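N-acetylmuramoyl-l-alanine amidase (Bartonella henselae, PDB 3NE8) probably hydrolyses, with a bound zinc ion, the amide bond between N-acetylmuramic acid and L-alanine in peptidoglycan, as a cell-wall-remodelling enzyme. Local coordinates at residues Gly14-Gly19 with Asp58-Leu63; Arg37-Glu42 with Ser215-Ile220; Ser90-Thr95 with Lys197-Leu202; Ser110-Glu115 with Arg172-Gln177. All coordinates share one frame; numbering follows the deposited sequence. Where two conformers were deposited one is given.

How the contacts relate
Contact 2 and contact 4 are buried and meet through apolar side chains, contact 4 beside the zinc ligand Glu115; contact 1 and contact 3 are only partly buried and rely on carboxylates that grip backbone N-H groups. Contact 2 pairs two long helices, and its centre lies on the opposite side of the chain's centre from that of contact 4, about 24 Å away. Contact 1 also approaches the zinc site, through a second-shell aspartate, and touches contact 4 where Leu63 packs on Glu115 and Gln177. Contacts 3 and 4 meet at neighbouring strands 94-99 and 170-174, where Thr95 touches Arg172, and helix 197-203 of contact 3 leads into helix 206-227 of contact 2.

Contact 1 of 4, residues Gly14-Gly19 with Asp58-Leu63; sequences GGIDGG and DIFLRL
Asp58 grips the backbone of Gly15, and Phe60 lies against the rest of the turn in which Gly15 sits. Asp58 CG stands anti to the backbone N (chi1 -174°), and from it OD1 accepts from Gly15 N at 2.9 Å, the N-H arriving from well above the carboxylate plane. Asp58 OD2 forms a salt bridge with Lys29 NZ, which also hydrogen-bonds to Gly15 O, so the aspartate and the lysine together hold both polar sides of this glycine.

Gly14 to Asp17 form a type II' beta turn, and the bare backbone of Gly14 lets the two loops come close: Gly14 CA lies 3.2 Å from Ile59 O, and Phe60 CA lies 3.4 Å from Gly14 O, both CA-H...O contacts. A water bridges the loops further along, donating to Gly14 O and accepting from Leu61 N.

Phe60 CG, anti to the backbone N (chi1 177°), starts the ring on the side of the turn. Its CD1 is 3.8 Å from Asp17 CB, which sits at the ring edge in the ring plane, while Ile16 CG2, in the conformer given, approaches CD1 obliquely.

The Asp17 carboxylate is used on both oxygens: OD1 accepts from Gly19 N at 3.0 Å, closing an Asx turn, and OD2 is hydrogen-bonded to His13 ND1. His13 binds the zinc ion, so Asp17 is a second-shell residue that probably helps to fix the rotation of the imidazole and may polarise it, and the contact with Phe60 borders the turn that positions this carboxylate.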
# COMPACT_ATOMS: atom_id res chain seq x y z
N GLY A 14 -9.64 -29.38 -7.78
CA GLY A 14 -9.50 -29.92 -9.12
C GLY A 14 -9.29 -31.42 -9.14
O GLY A 14 -8.70 -32.01 -8.23
N GLY A 15 -9.80 -32.05 -10.19
CA GLY A 15 -9.63 -33.48 -10.38
C GLY A 15 -10.30 -34.26 -9.28
O GLY A 15 -11.47 -34.04 -8.97
N ILE A 16 -9.55 -35.17 -8.68
CA ILE A 16 -10.09 -36.01 -7.62
C ILE A 16 -10.58 -35.19 -6.42
O ILE A 16 -11.41 -35.66 -5.64
CB ILE A 16 -9.06 -37.08 -7.16
CG1 ILE A 16 -9.71 -38.09 -6.22
CG2 ILE A 16 -7.85 -36.41 -6.50
CD1 ILE A 16 -10.82 -38.88 -6.86
N ASP A 17 -10.06 -33.98 -6.27
CA ASP A 17 -10.47 -33.10 -5.18
C ASP A 17 -11.60 -32.18 -5.65
O ASP A 17 -11.36 -31.16 -6.30
CB ASP A 17 -9.27 -32.27 -4.69
CG ASP A 17 -9.63 -31.32 -3.56
OD1 ASP A 17 -10.75 -31.40 -3.02
OD2 ASP A 17 -8.77 -30.50 -3.19
N GLY A 18 -12.83 -32.53 -5.32
CA GLY A 18 -13.96 -31.71 -5.70
C GLY A 18 -14.12 -30.45 -4.86
O GLY A 18 -14.85 -29.53 -5.23
N GLY A 19 -13.44 -30.40 -3.71
CA GLY A 19 -13.67 -29.33 -2.75
C GLY A 19 -15.05 -29.42 -2.13
O GLY A 19 -15.67 -30.49 -2.10
N ASP A 58 -9.84 -29.69 -15.56
CA ASP A 58 -10.18 -30.40 -14.34
C ASP A 58 -9.07 -31.37 -13.98
O ASP A 58 -9.15 -32.56 -14.31
CB ASP A 58 -11.51 -31.14 -14.52
CG ASP A 58 -11.99 -31.78 -13.25
OD1 ASP A 58 -11.70 -31.23 -12.18
OD2 ASP A 58 -12.67 -32.82 -13.33
N ILE A 59 -8.03 -30.87 -13.33
CA ILE A 59 -6.93 -31.71 -12.88
C ILE A 59 -6.60 -31.37 -11.43
O ILE A 59 -6.87 -30.27 -10.95
CB ILE A 59 -5.65 -31.49 -13.73
CG1 ILE A 59 -5.27 -30.01 -13.77
CG2 ILE A 59 -5.84 -32.05 -15.13
CD1 ILE A 59 -3.88 -29.74 -14.33
N PHE A 60 -6.00 -32.34 -10.75
CA PHE A 60 -5.54 -32.18 -9.37
C PHE A 60 -4.12 -31.62 -9.37
O PHE A 60 -3.26 -32.09 -10.12
CB PHE A 60 -5.58 -33.55 -8.67
CG PHE A 60 -5.07 -33.53 -7.25
CD1 PHE A 60 -5.93 -33.29 -6.19
CD2 PHE A 60 -3.73 -33.77 -6.96
CE1 PHE A 60 -5.48 -33.28 -4.87
CE2 PHE A 60 -3.26 -33.75 -5.65
CZ PHE A 60 -4.14 -33.52 -4.61
N LEU A 61 -3.86 -30.63 -8.52
CA LEU A 61 -2.52 -30.09 -8.32
C LEU A 61 -2.23 -29.95 -6.84
O LEU A 61 -3.04 -29.40 -6.09
CB LEU A 61 -2.38 -28.71 -8.95
CG LEU A 61 -2.43 -28.58 -10.47
CD1 LEU A 61 -2.43 -27.10 -10.86
CD2 LEU A 61 -1.27 -29.31 -11.11
N ARG A 62 -1.08 -30.44 -6.42
CA ARG A 62 -0.61 -30.17 -5.07
C ARG A 62 -0.39 -28.67 -4.88
O ARG A 62 -0.09 -27.93 -5.82
CB ARG A 62 0.68 -30.93 -4.79
CG ARG A 62 0.45 -32.44 -4.70
CD ARG A 62 1.20 -33.04 -3.56
NE ARG A 62 0.61 -34.29 -3.08
CZ ARG A 62 0.99 -34.85 -1.95
NH1 ARG A 62 1.93 -34.26 -1.22
NH2 ARG A 62 0.44 -35.98 -1.53
N LEU A 63 -0.54 -28.21 -3.64
CA LEU A 63 -0.39 -26.79 -3.35
C LEU A 63 0.99 -26.26 -3.75
O LEU A 63 1.10 -25.16 -4.31
CB LEU A 63 -0.70 -26.51 -1.88
CG LEU A 63 -2.11 -26.92 -1.44
CD1 LEU A 63 -2.36 -26.49 0.00
CD2 LEU A 63 -3.19 -26.36 -2.36
O HOH W 1 -6.56 -30.29 -6.87

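Contact 2 of 4, residues Arg37-Glu42 with Ser215-Ile220; sequences RALRDE and SIAYSI
Leu39 carries most of the contact between helix 28-45 and helix 206-227, and it meets Ile216 and Ala217 with both of its methyl groups. Its CG is anti to the backbone N (chi1 179°), which directs the branch point toward the facing helix. From there CD2 touches Ile216 CG2 at 3.9 Å, and CD1 touches the same methyl group from its other branch, so the fork of the leucine straddles CG2; the two side chains cross at about a right angle. CD1 also settles against the backbone, 3.8 Å from Ala217 N, and beside Ala217 CB at 4.1 Å. A looser contact joins Leu39 CD1 to Ile220 CD1 one turn further along.

The short helical segments cross at -51° with their axes 9.2 Å apart at closest approach. They belong to the helical layer on one face of the central sheet of this zinc-dependent amidase fold, an alpha/beta arrangement: Leu39 packs on Leu9, and Ile220 on Val7, both on strand 5-11.

At Ala217, whose side chain is a single methyl group, the backbones are nearest: its CA and that of Glu42 are 6.2 Å apart. Glu42 meets it through the aliphatic base of its side chain, with Glu42 CB 3.9 Å from Ala217 CB. The carboxylate leads off from the interface, OE2 making a long, weak ion pair with Lys45. Ile216 packs in addition on Phe35 of helix 28-45.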
# COMPACT_ATOMS: atom_id res chain seq x y z
N ARG A 37 -11.78 -18.20 -14.76
CA ARG A 37 -11.95 -17.89 -16.18
C ARG A 37 -12.62 -16.52 -16.37
O ARG A 37 -12.26 -15.75 -17.27
CB ARG A 37 -12.72 -19.02 -16.87
CG ARG A 37 -11.88 -20.28 -16.99
CD ARG A 37 -12.70 -21.48 -17.38
NE ARG A 37 -11.84 -22.60 -17.78
CZ ARG A 37 -12.27 -23.82 -18.08
NH1 ARG A 37 -13.56 -24.13 -17.94
NH2 ARG A 37 -11.40 -24.75 -18.48
N ALA A 38 -13.60 -16.20 -15.52
CA ALA A 38 -14.26 -14.90 -15.60
C ALA A 38 -13.30 -13.76 -15.25
O ALA A 38 -13.31 -12.71 -15.89
CB ALA A 38 -15.47 -14.87 -14.68
N LEU A 39 -12.48 -13.97 -14.22
CA LEU A 39 -11.50 -12.97 -13.83
C LEU A 39 -10.44 -12.80 -14.92
O LEU A 39 -10.04 -11.67 -15.24
CB LEU A 39 -10.91 -13.32 -12.46
CG LEU A 39 -9.84 -12.38 -11.91
CD1 LEU A 39 -10.30 -10.93 -11.89
CD2 LEU A 39 -9.46 -12.84 -10.52
N ARG A 40 -10.00 -13.91 -15.51
CA ARG A 40 -9.11 -13.81 -16.67
C ARG A 40 -9.73 -12.95 -17.77
O ARG A 40 -9.09 -12.06 -18.33
CB ARG A 40 -8.78 -15.21 -17.20
CG ARG A 40 -7.99 -15.24 -18.51
CD ARG A 40 -7.79 -16.70 -19.01
NE ARG A 40 -9.06 -17.34 -19.40
CZ ARG A 40 -9.22 -18.64 -19.65
NH1 ARG A 40 -8.19 -19.45 -19.55
NH2 ARG A 40 -10.40 -19.14 -20.00
N ASP A 41 -11.00 -13.21 -18.08
CA ASP A 41 -11.68 -12.46 -19.12
C ASP A 41 -11.73 -10.97 -18.79
O ASP A 41 -11.48 -10.13 -19.65
CB ASP A 41 -13.09 -13.00 -19.33
CG ASP A 41 -13.81 -12.34 -20.49
OD1 ASP A 41 -13.33 -12.47 -21.64
OD2 ASP A 41 -14.85 -11.69 -20.26
N GLU A 42 -12.07 -10.63 -17.55
CA GLU A 42 -12.12 -9.23 -17.15
C GLU A 42 -10.75 -8.58 -17.27
O GLU A 42 -10.64 -7.45 -17.73
CB GLU A 42 -12.67 -9.09 -15.73
CG GLU A 42 -14.15 -9.48 -15.58
CD GLU A 42 -15.07 -8.64 -16.44
OE1 GLU A 42 -14.92 -7.41 -16.46
OE2 GLU A 42 -15.96 -9.23 -17.10
N SER A 215 -14.74 -6.35 -10.12
CA SER A 215 -14.23 -5.57 -9.01
C SER A 215 -12.79 -5.98 -8.70
O SER A 215 -11.91 -5.14 -8.49
CB SER A 215 -15.11 -5.76 -7.78
OG SER A 215 -14.60 -5.04 -6.67
N ILE A 216 -12.54 -7.28 -8.65
CA ILE A 216 -11.18 -7.75 -8.41
C ILE A 216 -10.23 -7.29 -9.51
O ILE A 216 -9.10 -6.89 -9.24
CB ILE A 216 -11.14 -9.28 -8.20
CG1 ILE A 216 -11.97 -9.64 -6.96
CG2 ILE A 216 -9.70 -9.78 -8.07
CD1 ILE A 216 -12.17 -11.10 -6.76
N ALA A 217 -10.69 -7.31 -10.76
CA ALA A 217 -9.86 -6.85 -11.87
C ALA A 217 -9.48 -5.38 -11.71
O ALA A 217 -8.34 -4.99 -11.97
CB ALA A 217 -10.55 -7.09 -13.21
N TYR A 218 -10.43 -4.57 -11.25
CA TYR A 218 -10.15 -3.16 -10.97
C TYR A 218 -9.10 -3.04 -9.88
O TYR A 218 -8.16 -2.23 -9.99
CB TYR A 218 -11.45 -2.45 -10.58
CG TYR A 218 -11.28 -0.98 -10.28
CD1 TYR A 218 -11.01 -0.07 -11.30
CD2 TYR A 218 -11.39 -0.50 -8.99
CE1 TYR A 218 -10.85 1.29 -11.02
CE2 TYR A 218 -11.24 0.86 -8.71
CZ TYR A 218 -10.97 1.74 -9.72
OH TYR A 218 -10.82 3.07 -9.42
N SER A 219 -9.24 -3.83 -8.81
CA SER A 219 -8.26 -3.82 -7.74
C SER A 219 -6.88 -4.19 -8.25
O SER A 219 -5.88 -3.60 -7.83
CB SER A 219 -8.65 -4.76 -6.61
OG SER A 219 -9.84 -4.29 -5.99
N ILE A 220 -6.82 -5.18 -9.14
CA ILE A 220 -5.55 -5.58 -9.74
C ILE A 220 -4.92 -4.46 -10.55
O ILE A 220 -3.71 -4.20 -10.45
CB ILE A 220 -5.71 -6.86 -10.58
CG1 ILE A 220 -6.02 -8.05 -9.67
CG2 ILE A 220 -4.45 -7.11 -11.42
CD1 ILE A 220 -6.47 -9.30 -10.41

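Contact 3 of 4, residues Ser90-Thr95 with Lys197-Leu202; sequences SLRGAT and KEDEKL
Arg92 sets its CG between the backbone N and the carbonyl carbon (chi1 60°) and bends again at chi3 (-64°), which turns NE toward Asp199, whose CG lies beside its own backbone N. The result is a salt bridge, Arg92 NE to Asp199 OD1 at 3.0 Å. The oxygen lies near the guanidinium plane, but the N-H reaches it from above the carboxylate, as the two planes are steeply inclined.

Asp199 OD2 takes the next residue: Gly93 N donates to its syn lone pair at 2.9 Å, an almost straight bond (170°), and Tyr193 N is a second donor to OD2. A water donates to Asp199 OD1 at 2.7 Å and accepts weakly from Arg92 NH2.

Glu198 covers one guanidinium face with its CB, 3.4 Å from Arg92 CZ and over the centre of the group, while Leu202 CD1 touches NH2 at the edge. The buried carboxylate of Asp199, with donors on both oxygens, is probably kept charged by the arginine.

The contact ties helix 197-203 to the loop that runs into strand 94-99. Beyond it, Leu202 packs on Trp208 of helix 206-227, the backbone of Ala94 bonds to Ile167 of strand 166-167, and that of Thr95 to Glu190 of strand 186-190.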
# COMPACT_ATOMS: atom_id res chain seq x y z
N SER A 90 -23.67 -20.19 9.33
CA SER A 90 -24.31 -18.88 9.26
C SER A 90 -23.35 -17.82 8.71
O SER A 90 -23.77 -16.72 8.34
CB SER A 90 -24.81 -18.45 10.64
OG SER A 90 -23.75 -18.41 11.57
N LEU A 91 -22.07 -18.15 8.67
CA LEU A 91 -21.04 -17.27 8.15
C LEU A 91 -21.09 -17.21 6.63
O LEU A 91 -21.17 -18.23 5.95
CB LEU A 91 -19.66 -17.73 8.61
CG LEU A 91 -19.18 -17.29 10.00
CD1 LEU A 91 -18.21 -18.30 10.59
CD2 LEU A 91 -18.52 -15.94 9.91
N ARG A 92 -21.06 -15.99 6.09
CA ARG A 92 -21.13 -15.83 4.65
C ARG A 92 -20.48 -14.53 4.23
O ARG A 92 -20.26 -13.63 5.06
CB ARG A 92 -22.59 -15.85 4.18
CG ARG A 92 -23.44 -14.75 4.78
CD ARG A 92 -24.83 -14.75 4.18
NE ARG A 92 -24.80 -14.43 2.76
CZ ARG A 92 -25.78 -13.83 2.10
NH1 ARG A 92 -26.89 -13.47 2.73
NH2 ARG A 92 -25.65 -13.58 0.80
N GLY A 93 -20.16 -14.44 2.95
CA GLY A 93 -19.61 -13.22 2.39
C GLY A 93 -18.19 -13.38 1.89
O GLY A 93 -17.43 -14.24 2.35
N ALA A 94 -17.82 -12.54 0.93
CA ALA A 94 -16.46 -12.56 0.39
C ALA A 94 -15.45 -12.30 1.50
O ALA A 94 -15.69 -11.50 2.40
CB ALA A 94 -16.32 -11.55 -0.73
N THR A 95 -14.31 -12.99 1.41
CA THR A 95 -13.23 -12.86 2.39
C THR A 95 -11.90 -12.92 1.65
O THR A 95 -11.77 -13.63 0.65
CB THR A 95 -13.23 -14.05 3.39
OG1 THR A 95 -14.57 -14.36 3.79
CG2 THR A 95 -12.41 -13.73 4.63
N LYS A 197 -26.27 -21.26 2.56
CA LYS A 197 -27.23 -21.44 1.48
C LYS A 197 -27.39 -20.20 0.62
O LYS A 197 -27.63 -20.31 -0.59
CB LYS A 197 -28.59 -21.83 2.04
CG LYS A 197 -28.56 -23.13 2.81
CD LYS A 197 -28.54 -24.30 1.86
CE LYS A 197 -28.31 -25.61 2.60
NZ LYS A 197 -26.90 -25.71 3.06
N GLU A 198 -27.29 -19.02 1.23
CA GLU A 198 -27.41 -17.78 0.49
C GLU A 198 -26.18 -17.56 -0.39
O GLU A 198 -26.30 -17.16 -1.55
CB GLU A 198 -27.63 -16.60 1.44
CG GLU A 198 -28.97 -16.64 2.15
CD GLU A 198 -30.14 -16.66 1.19
OE1 GLU A 198 -30.07 -15.96 0.15
OE2 GLU A 198 -31.12 -17.37 1.47
N ASP A 199 -24.99 -17.82 0.15
CA ASP A 199 -23.79 -17.74 -0.68
C ASP A 199 -23.86 -18.71 -1.85
O ASP A 199 -23.43 -18.39 -2.95
CB ASP A 199 -22.51 -17.97 0.14
CG ASP A 199 -22.02 -16.72 0.85
OD1 ASP A 199 -22.77 -15.71 0.89
OD2 ASP A 199 -20.89 -16.74 1.37
N GLU A 200 -24.38 -19.92 -1.62
CA GLU A 200 -24.49 -20.88 -2.71
C GLU A 200 -25.31 -20.29 -3.86
O GLU A 200 -24.97 -20.49 -5.03
CB GLU A 200 -25.09 -22.20 -2.22
CG GLU A 200 -25.16 -23.25 -3.33
CD GLU A 200 -25.60 -24.60 -2.84
OE1 GLU A 200 -25.66 -24.82 -1.62
OE2 GLU A 200 -25.88 -25.47 -3.70
N LYS A 201 -26.38 -19.57 -3.54
CA LYS A 201 -27.21 -18.95 -4.59
C LYS A 201 -26.46 -17.88 -5.38
O LYS A 201 -26.65 -17.76 -6.59
CB LYS A 201 -28.51 -18.38 -4.01
CG LYS A 201 -29.53 -19.44 -3.64
CD LYS A 201 -30.82 -18.81 -3.12
CE LYS A 201 -31.89 -19.86 -2.89
NZ LYS A 201 -33.18 -19.26 -2.44
N LEU A 202 -25.61 -17.11 -4.71
CA LEU A 202 -24.76 -16.15 -5.41
C LEU A 202 -23.73 -16.86 -6.26
O LEU A 202 -23.50 -16.51 -7.42
CB LEU A 202 -24.03 -15.25 -4.40
CG LEU A 202 -24.91 -14.39 -3.51
CD1 LEU A 202 -24.08 -13.64 -2.49
CD2 LEU A 202 -25.74 -13.41 -4.35
O HOH W 2 -22.74 -12.97 0.69

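Contact 4 of 4, residues Ser110-Glu115 with Arg172-Gln177; sequences SLAESE and RYADFQ. With ZN (zinc ion), chain B.
Helix 106-116 passes close to the chain leaving strand 170-174, which makes an inverse gamma turn centred on Asp175; Ala112 and Phe176 come nearest, with their CA atoms 5.2 Å apart. Phe176 CG stands anti to the carbonyl carbon (chi1 -69°), and one face of the ring is turned to Ala112. Ala112 CB stands over the centre of that face, 3.7 Å from the ring centroid and only 10° off the normal, a CH-pi contact. The backbone comes closer still, Ala112 CA lying 3.5 Å from Phe176 CE1, toward the ring's rim. The same CB also packs on Ala174 CB at 3.7 Å, beside the ring.

Around the ring edge lie Leu111, whose CD2 is 4.1 Å from Phe176 CZ, and the base of Glu115. From there Glu115 turns away: its chain bends at chi2 (-60°), and OE2 binds the zinc ion at 2.2 Å. His13, Glu28, His82 and Asp84 are the other residues of the metal site. A glutamate brought to the metal by a helix is consistent with a blocked active site, and so with the conformational switch proposed for these enzymes.

Asp175 is fixed by a salt bridge to Lys180, and Asn116, at the end of the helix, hydrogen-bonds to Asp175 O and Gln177 N. Leu111 packs on Tyr97 of strand 94-99 and on Glu190 of strand 186-190, setting helix 106-116 against the sheet, while Phe176 packs on Leu188.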
# COMPACT_ATOMS: atom_id res chain seq x y z
N SER A 110 -9.04 -22.99 11.43
CA SER A 110 -9.62 -24.27 11.05
C SER A 110 -9.68 -24.39 9.53
O SER A 110 -9.45 -25.47 8.98
CB SER A 110 -11.02 -24.42 11.64
OG SER A 110 -11.50 -25.73 11.45
N LEU A 111 -9.99 -23.29 8.86
CA LEU A 111 -10.07 -23.30 7.40
C LEU A 111 -8.71 -23.64 6.78
O LEU A 111 -8.63 -24.48 5.88
CB LEU A 111 -10.58 -21.97 6.87
CG LEU A 111 -10.66 -21.81 5.35
CD1 LEU A 111 -11.60 -22.84 4.71
CD2 LEU A 111 -11.08 -20.39 4.99
N ALA A 112 -7.65 -23.01 7.25
CA ALA A 112 -6.32 -23.31 6.73
C ALA A 112 -5.92 -24.76 7.00
O ALA A 112 -5.33 -25.40 6.14
CB ALA A 112 -5.28 -22.36 7.31
N GLU A 113 -6.23 -25.27 8.18
CA GLU A 113 -5.92 -26.65 8.51
C GLU A 113 -6.54 -27.59 7.49
O GLU A 113 -5.89 -28.49 6.96
CB GLU A 113 -6.42 -27.01 9.91
CG GLU A 113 -5.65 -26.37 11.05
CD GLU A 113 -6.31 -26.59 12.40
OE1 GLU A 113 -5.68 -26.28 13.43
OE2 GLU A 113 -7.47 -27.07 12.43
N SER A 114 -7.82 -27.36 7.20
CA SER A 114 -8.55 -28.21 6.28
C SER A 114 -8.07 -28.04 4.84
O SER A 114 -7.91 -29.02 4.10
CB SER A 114 -10.05 -27.93 6.36
OG SER A 114 -10.57 -28.36 7.60
N GLU A 115 -7.84 -26.80 4.43
CA GLU A 115 -7.45 -26.52 3.06
C GLU A 115 -6.03 -26.99 2.73
O GLU A 115 -5.72 -27.30 1.58
CB GLU A 115 -7.64 -25.03 2.75
CG GLU A 115 -9.10 -24.68 2.64
CD GLU A 115 -9.75 -25.47 1.54
OE1 GLU A 115 -10.44 -26.49 1.81
OE2 GLU A 115 -9.51 -25.10 0.38
N ARG A 172 -8.63 -11.60 6.72
CA ARG A 172 -8.19 -12.54 7.73
C ARG A 172 -6.87 -13.17 7.33
O ARG A 172 -6.31 -12.86 6.27
CB ARG A 172 -9.27 -13.61 7.97
CG ARG A 172 -10.59 -13.00 8.40
CD ARG A 172 -11.64 -14.02 8.78
NE ARG A 172 -12.89 -13.36 9.12
CZ ARG A 172 -13.82 -13.88 9.92
NH1 ARG A 172 -13.65 -15.07 10.48
NH2 ARG A 172 -14.94 -13.19 10.15
N TYR A 173 -6.33 -14.04 8.17
CA TYR A 173 -5.03 -14.64 7.87
C TYR A 173 -4.82 -15.92 8.65
O TYR A 173 -5.36 -16.11 9.74
CB TYR A 173 -3.88 -13.64 8.09
CG TYR A 173 -3.99 -12.85 9.37
CD1 TYR A 173 -3.49 -13.34 10.56
CD2 TYR A 173 -4.57 -11.59 9.37
CE1 TYR A 173 -3.59 -12.60 11.74
CE2 TYR A 173 -4.67 -10.84 10.53
CZ TYR A 173 -4.17 -11.36 11.70
OH TYR A 173 -4.27 -10.63 12.87
N ALA A 174 -4.05 -16.82 8.06
CA ALA A 174 -3.70 -18.08 8.68
C ALA A 174 -2.62 -18.72 7.83
O ALA A 174 -2.21 -18.17 6.81
CB ALA A 174 -4.92 -19.00 8.79
N ASP A 175 -2.14 -19.89 8.26
CA ASP A 175 -0.98 -20.51 7.64
C ASP A 175 -1.37 -21.37 6.43
O ASP A 175 -1.24 -22.59 6.45
CB ASP A 175 -0.25 -21.34 8.70
CG ASP A 175 1.11 -21.81 8.24
OD1 ASP A 175 1.70 -21.22 7.31
OD2 ASP A 175 1.60 -22.80 8.84
N PHE A 176 -1.85 -20.71 5.38
CA PHE A 176 -2.22 -21.39 4.13
C PHE A 176 -0.98 -21.72 3.30
O PHE A 176 -0.24 -20.82 2.89
CB PHE A 176 -3.13 -20.49 3.29
CG PHE A 176 -4.50 -20.28 3.88
CD1 PHE A 176 -5.51 -21.19 3.63
CD2 PHE A 176 -4.78 -19.16 4.64
CE1 PHE A 176 -6.79 -21.00 4.16
CE2 PHE A 176 -6.05 -18.96 5.17
CZ PHE A 176 -7.05 -19.87 4.93
N GLN A 177 -0.75 -23.01 3.04
CA GLN A 177 0.43 -23.41 2.30
C GLN A 177 0.46 -22.88 0.86
O GLN A 177 1.53 -22.68 0.29
CB GLN A 177 0.58 -24.94 2.30
CG GLN A 177 0.81 -25.52 3.68
CD GLN A 177 1.90 -24.80 4.44
OE1 GLN A 177 3.09 -24.96 4.15
NE2 GLN A 177 1.51 -23.99 5.41
ZN ZN B . -11.10 -24.44 -0.99